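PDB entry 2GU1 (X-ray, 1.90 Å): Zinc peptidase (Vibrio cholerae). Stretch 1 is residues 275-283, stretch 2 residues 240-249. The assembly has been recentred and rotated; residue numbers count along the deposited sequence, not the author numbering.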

ATOM      1  N   LYS A 275      -1.499  -1.290   5.470  1.00 21.77           N
ATOM      2  CA  LYS A 275      -0.073  -1.304   5.181  1.00 19.96           C
ATOM      3  C   LYS A 275       0.509  -0.215   6.086  1.00 20.56           C
ATOM      4  O   LYS A 275      -0.199   0.715   6.487  1.00 19.19           O
ATOM      5  CB  LYS A 275       0.236  -0.926   3.727  1.00 21.04           C
ATOM      6  CG  LYS A 275      -0.291  -1.855   2.638  1.00 23.84           C
ATOM      7  CD  LYS A 275       0.177  -1.336   1.278  1.00 28.02           C
ATOM      8  CE  LYS A 275      -0.308  -2.198   0.109  1.00 31.60           C
ATOM      9  NZ  LYS A 275      -1.773  -2.062  -0.113  1.00 35.25           N
ATOM     10  N   THR A 276       1.791  -0.337   6.407  1.00 19.93           N
ATOM     11  CA  THR A 276       2.477   0.668   7.213  1.00 19.86           C
ATOM     12  C   THR A 276       3.795   0.967   6.512  1.00 19.77           C
ATOM     13  O   THR A 276       4.396   0.069   5.907  1.00 16.61           O
ATOM     14  CB  THR A 276       2.775   0.172   8.651  1.00 19.85           C
ATOM     15  OG1 THR A 276       3.410  -1.113   8.601  1.00 20.89           O
ATOM     16  CG2 THR A 276       1.494   0.083   9.466  1.00 18.59           C
ATOM     17  N   ARG A 277       4.220   2.228   6.570  1.00 16.63           N
ATOM     18  CA  ARG A 277       5.476   2.658   5.957  1.00 19.87           C
ATOM     19  C   ARG A 277       6.399   3.232   7.020  1.00 19.03           C
ATOM     20  O   ARG A 277       5.932   3.882   7.968  1.00 18.20           O
ATOM     21  CB  ARG A 277       5.233   3.754   4.921  1.00 20.50           C
ATOM     22  CG  ARG A 277       4.396   3.348   3.745  1.00 23.71           C
ATOM     23  CD  ARG A 277       4.216   4.569   2.868  1.00 29.11           C
ATOM     24  NE  ARG A 277       3.659   4.241   1.569  1.00 29.22           N
ATOM     25  CZ  ARG A 277       3.132   5.139   0.751  1.00 29.42           C
ATOM     26  NH1 ARG A 277       3.091   6.415   1.115  1.00 28.98           N
ATOM     27  NH2 ARG A 277       2.660   4.767  -0.433  1.00 27.53           N
ATOM     28  N   TYR A 278       7.701   3.022   6.838  1.00 17.95           N
ATOM     29  CA  TYR A 278       8.714   3.497   7.783  1.00 19.84           C
ATOM     30  C   TYR A 278       9.811   4.185   6.950  1.00 20.20           C
ATOM     31  O   TYR A 278      10.514   3.530   6.184  1.00 21.80           O
ATOM     32  CB  TYR A 278       9.291   2.296   8.555  1.00 19.25           C
ATOM     33  CG  TYR A 278       8.239   1.373   9.158  1.00 20.74           C
ATOM     34  CD1 TYR A 278       7.905   1.444  10.512  1.00 18.81           C
ATOM     35  CD2 TYR A 278       7.545   0.463   8.361  1.00 17.90           C
ATOM     36  CE1 TYR A 278       6.900   0.639  11.049  1.00 20.25           C
ATOM     37  CE2 TYR A 278       6.537  -0.345   8.888  1.00 19.35           C
ATOM     38  CZ  TYR A 278       6.215  -0.250  10.229  1.00 19.30           C
ATOM     39  OH  TYR A 278       5.175  -1.006  10.729  1.00 17.66           O
ATOM     40  N   LEU A 279       9.961   5.499   7.107  1.00 19.12           N
ATOM     41  CA  LEU A 279      10.939   6.258   6.330  1.00 18.83           C
ATOM     42  C   LEU A 279      12.143   6.827   7.073  1.00 19.10           C
ATOM     43  O   LEU A 279      12.165   6.897   8.305  1.00 17.77           O
ATOM     44  CB  LEU A 279      10.246   7.413   5.610  1.00 17.42           C
ATOM     45  CG  LEU A 279       9.315   7.132   4.433  1.00 20.46           C
ATOM     46  CD1 LEU A 279       8.207   6.180   4.836  1.00 18.87           C
ATOM     47  CD2 LEU A 279       8.739   8.474   3.943  1.00 18.05           C
ATOM     48  N   HIS A 280      13.135   7.234   6.282  1.00 17.96           N
ATOM     49  CA  HIS A 280      14.374   7.833   6.769  1.00 20.19           C
ATOM     50  C   HIS A 280      15.212   6.908   7.645  1.00 20.29           C
ATOM     51  O   HIS A 280      16.068   7.363   8.404  1.00 23.46           O
ATOM     52  CB  HIS A 280      14.051   9.118   7.531  1.00 19.07           C
ATOM     53  CG  HIS A 280      13.191  10.071   6.759  1.00 21.21           C
ATOM     54  ND1 HIS A 280      13.581  10.619   5.555  1.00 25.08           N
ATOM     55  CD2 HIS A 280      11.956  10.566   7.012  1.00 23.60           C
ATOM     56  CE1 HIS A 280      12.625  11.410   5.100  1.00 21.61           C
ATOM     57  NE2 HIS A 280      11.627  11.396   5.967  1.00 24.02           N
ATOM     58  N   LEU A 281      14.982   5.611   7.522  1.00 21.59           N
ATOM     59  CA  LEU A 281      15.707   4.635   8.316  1.00 20.46           C
ATOM     60  C   LEU A 281      17.221   4.669   8.107  1.00 22.67           C
ATOM     61  O   LEU A 281      17.709   4.898   6.997  1.00 23.16           O
ATOM     62  CB  LEU A 281      15.175   3.235   7.999  1.00 21.57           C
ATOM     63  CG  LEU A 281      13.671   3.011   8.210  1.00 20.39           C
ATOM     64  CD1 LEU A 281      13.274   1.659   7.656  1.00 23.02           C
ATOM     65  CD2 LEU A 281      13.336   3.098   9.710  1.00 19.69           C
ATOM     66  N   ASP A 282      17.969   4.447   9.181  1.00 22.79           N
ATOM     67  CA  ASP A 282      19.420   4.424   9.078  1.00 27.20           C
ATOM     68  C   ASP A 282      19.819   3.052   8.532  1.00 26.52           C
ATOM     69  O   ASP A 282      20.768   2.927   7.761  1.00 28.20           O
ATOM     70  CB  ASP A 282      20.080   4.612  10.449  1.00 27.37           C
ATOM     71  CG  ASP A 282      21.594   4.628  10.355  1.00 28.45           C
ATOM     72  OD1 ASP A 282      22.132   5.556   9.726  1.00 28.19           O
ATOM     73  OD2 ASP A 282      22.251   3.709  10.888  1.00 32.06           O
ATOM     74  N   LYS A 283      19.060   2.034   8.925  1.00 29.34           N
ATOM     75  CA  LYS A 283      19.325   0.657   8.511  1.00 31.35           C
ATOM     76  C   LYS A 283      18.045  -0.179   8.491  1.00 31.47           C
ATOM     77  O   LYS A 283      17.197  -0.036   9.375  1.00 31.50           O
ATOM     78  CB  LYS A 283      20.319   0.019   9.487  1.00 36.70           C
ATOM     79  CG  LYS A 283      20.743  -1.401   9.142  1.00 41.70           C
ATOM     80  CD  LYS A 283      21.609  -1.424   7.888  1.00 46.20           C
ATOM     81  CE  LYS A 283      22.173  -2.816   7.617  1.00 48.28           C
ATOM     82  NZ  LYS A 283      23.069  -2.822   6.424  1.00 49.01           N
TER
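Stretch 2, residues 240-249: PIGAPVYSTG

Stretch 1 continues an extended strand already under way at Lys 275 and turns a corner at His 280, whose positive phi of 63° breaks the extended course. Stretch 2 opens with a type II turn from Pro 240 to Ala 243, closed by a hydrogen bond from Ala 243 N to Pro 240 O (3.1 Å), and then forms a short strand, 244-246. The two touching parts run nearly antiparallel, their end-to-end directions 161° apart. CA atoms lie 7.8 Å apart at Thr 276 and Thr 248, 8.3 Å at Tyr 278 and Val 245, and 6.6 Å at Asp 282 and Gly 242; no backbone-to-backbone hydrogen bonds join them, and contact is largely through side chains.

Tyr 278 is the centrepiece. Its long side chain reaches along stretch 2, with CD1 3.6 Å from Val 245 CG1, while its OH accepts a weak hydrogen bond from Thr 248 N (3.4 Å) and shares another with Thr 276 OG1 (2.8 Å). Branched Val 245 also sets CG2 3.9 Å from Leu 281 CD2. Thr 276, its hydroxyl engaged by Tyr 278, offers methyl CG2 3.4 Å from Thr 248 OG1; Asp 282, exposed enough for a carboxylate, brings CG to 3.7 Å from Ile 241 CG2. Gly 242 suits the turn because its phi of 100° would jam a CB against the preceding carbonyl oxygen.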

ATOM      1  N   PRO A 240      16.396   8.797  18.098  1.00 27.00           N
ATOM      2  CA  PRO A 240      17.800   9.114  17.841  1.00 25.78           C
ATOM      3  C   PRO A 240      18.158   8.193  16.673  1.00 25.09           C
ATOM      4  O   PRO A 240      17.488   7.184  16.470  1.00 20.99           O
ATOM      5  CB  PRO A 240      18.506   8.653  19.116  1.00 27.71           C
ATOM      6  CG  PRO A 240      17.424   8.680  20.162  1.00 30.61           C
ATOM      7  CD  PRO A 240      16.237   8.148  19.409  1.00 28.00           C
ATOM      8  N   ILE A 241      19.179   8.536  15.898  1.00 21.66           N
ATOM      9  CA  ILE A 241      19.586   7.662  14.812  1.00 22.02           C
ATOM     10  C   ILE A 241      20.007   6.371  15.513  1.00 22.19           C
ATOM     11  O   ILE A 241      20.725   6.425  16.516  1.00 22.89           O
ATOM     12  CB  ILE A 241      20.805   8.242  14.057  1.00 22.11           C
ATOM     13  CG1 ILE A 241      20.424   9.577  13.418  1.00 21.61           C
ATOM     14  CG2 ILE A 241      21.293   7.253  13.013  1.00 24.37           C
ATOM     15  CD1 ILE A 241      21.576  10.301  12.712  1.00 25.48           C
ATOM     16  N   GLY A 242      19.546   5.226  15.015  1.00 22.22           N
ATOM     17  CA  GLY A 242      19.917   3.956  15.624  1.00 22.29           C
ATOM     18  C   GLY A 242      18.866   3.355  16.545  1.00 24.59           C
ATOM     19  O   GLY A 242      18.997   2.204  16.973  1.00 25.72           O
ATOM     20  N   ALA A 243      17.826   4.117  16.863  1.00 22.24           N
ATOM     21  CA  ALA A 243      16.771   3.605  17.728  1.00 25.06           C
ATOM     22  C   ALA A 243      16.023   2.497  17.003  1.00 25.86           C
ATOM     23  O   ALA A 243      15.790   2.588  15.797  1.00 26.39           O
ATOM     24  CB  ALA A 243      15.802   4.718  18.101  1.00 25.08           C
ATOM     25  N   PRO A 244      15.642   1.434  17.726  1.00 24.80           N
ATOM     26  CA  PRO A 244      14.915   0.333  17.093  1.00 24.80           C
ATOM     27  C   PRO A 244      13.521   0.741  16.628  1.00 24.45           C
ATOM     28  O   PRO A 244      12.821   1.509  17.299  1.00 24.05           O
ATOM     29  CB  PRO A 244      14.873  -0.734  18.190  1.00 25.11           C
ATOM     30  CG  PRO A 244      14.815   0.096  19.444  1.00 29.15           C
ATOM     31  CD  PRO A 244      15.872   1.155  19.155  1.00 24.71           C
ATOM     32  N   VAL A 245      13.133   0.217  15.469  1.00 21.25           N
ATOM     33  CA  VAL A 245      11.831   0.492  14.867  1.00 21.67           C
ATOM     34  C   VAL A 245      11.155  -0.865  14.760  1.00 22.53           C
ATOM     35  O   VAL A 245      11.779  -1.827  14.315  1.00 21.56           O
ATOM     36  CB  VAL A 245      11.995   1.105  13.449  1.00 21.43           C
ATOM     37  CG1 VAL A 245      10.642   1.285  12.782  1.00 19.48           C
ATOM     38  CG2 VAL A 245      12.715   2.436  13.549  1.00 23.80           C
ATOM     39  N   TYR A 246       9.894  -0.947  15.179  1.00 22.21           N
ATOM     40  CA  TYR A 246       9.168  -2.209  15.154  1.00 24.04           C
ATOM     41  C   TYR A 246       7.906  -2.144  14.310  1.00 24.54           C
ATOM     42  O   TYR A 246       7.287  -1.087  14.197  1.00 25.52           O
ATOM     43  CB  TYR A 246       8.750  -2.598  16.566  1.00 25.93           C
ATOM     44  CG  TYR A 246       9.862  -2.520  17.581  1.00 30.25           C
ATOM     45  CD1 TYR A 246      10.707  -3.606  17.806  1.00 29.53           C
ATOM     46  CD2 TYR A 246      10.068  -1.356  18.318  1.00 29.10           C
ATOM     47  CE1 TYR A 246      11.732  -3.534  18.752  1.00 32.44           C
ATOM     48  CE2 TYR A 246      11.090  -1.272  19.265  1.00 32.76           C
ATOM     49  CZ  TYR A 246      11.912  -2.363  19.477  1.00 32.24           C
ATOM     50  OH  TYR A 246      12.895  -2.291  20.434  1.00 34.34           O
ATOM     51  N   SER A 247       7.519  -3.285  13.746  1.00 24.44           N
ATOM     52  CA  SER A 247       6.295  -3.357  12.953  1.00 24.96           C
ATOM     53  C   SER A 247       5.133  -3.264  13.926  1.00 25.33           C
ATOM     54  O   SER A 247       5.166  -3.863  15.004  1.00 24.70           O
ATOM     55  CB  SER A 247       6.202  -4.683  12.192  1.00 24.99           C
ATOM     56  OG  SER A 247       4.933  -4.810  11.550  1.00 25.62           O
ATOM     57  N   THR A 248       4.107  -2.508  13.555  1.00 22.99           N
ATOM     58  CA  THR A 248       2.944  -2.361  14.415  1.00 22.82           C
ATOM     59  C   THR A 248       1.956  -3.508  14.210  1.00 23.72           C
ATOM     60  O   THR A 248       0.884  -3.534  14.817  1.00 25.10           O
ATOM     61  CB  THR A 248       2.243  -1.023  14.149  1.00 24.50           C
ATOM     62  OG1 THR A 248       2.071  -0.847  12.735  1.00 23.26           O
ATOM     63  CG2 THR A 248       3.082   0.128  14.703  1.00 21.45           C
ATOM     64  N   GLY A 249       2.315  -4.458  13.353  1.00 22.18           N
ATOM     65  CA  GLY A 249       1.420  -5.581  13.122  1.00 24.62           C
ATOM     66  C   GLY A 249       2.025  -6.746  12.363  1.00 27.33           C
ATOM     67  O   GLY A 249       3.093  -6.626  11.757  1.00 24.14           O
TER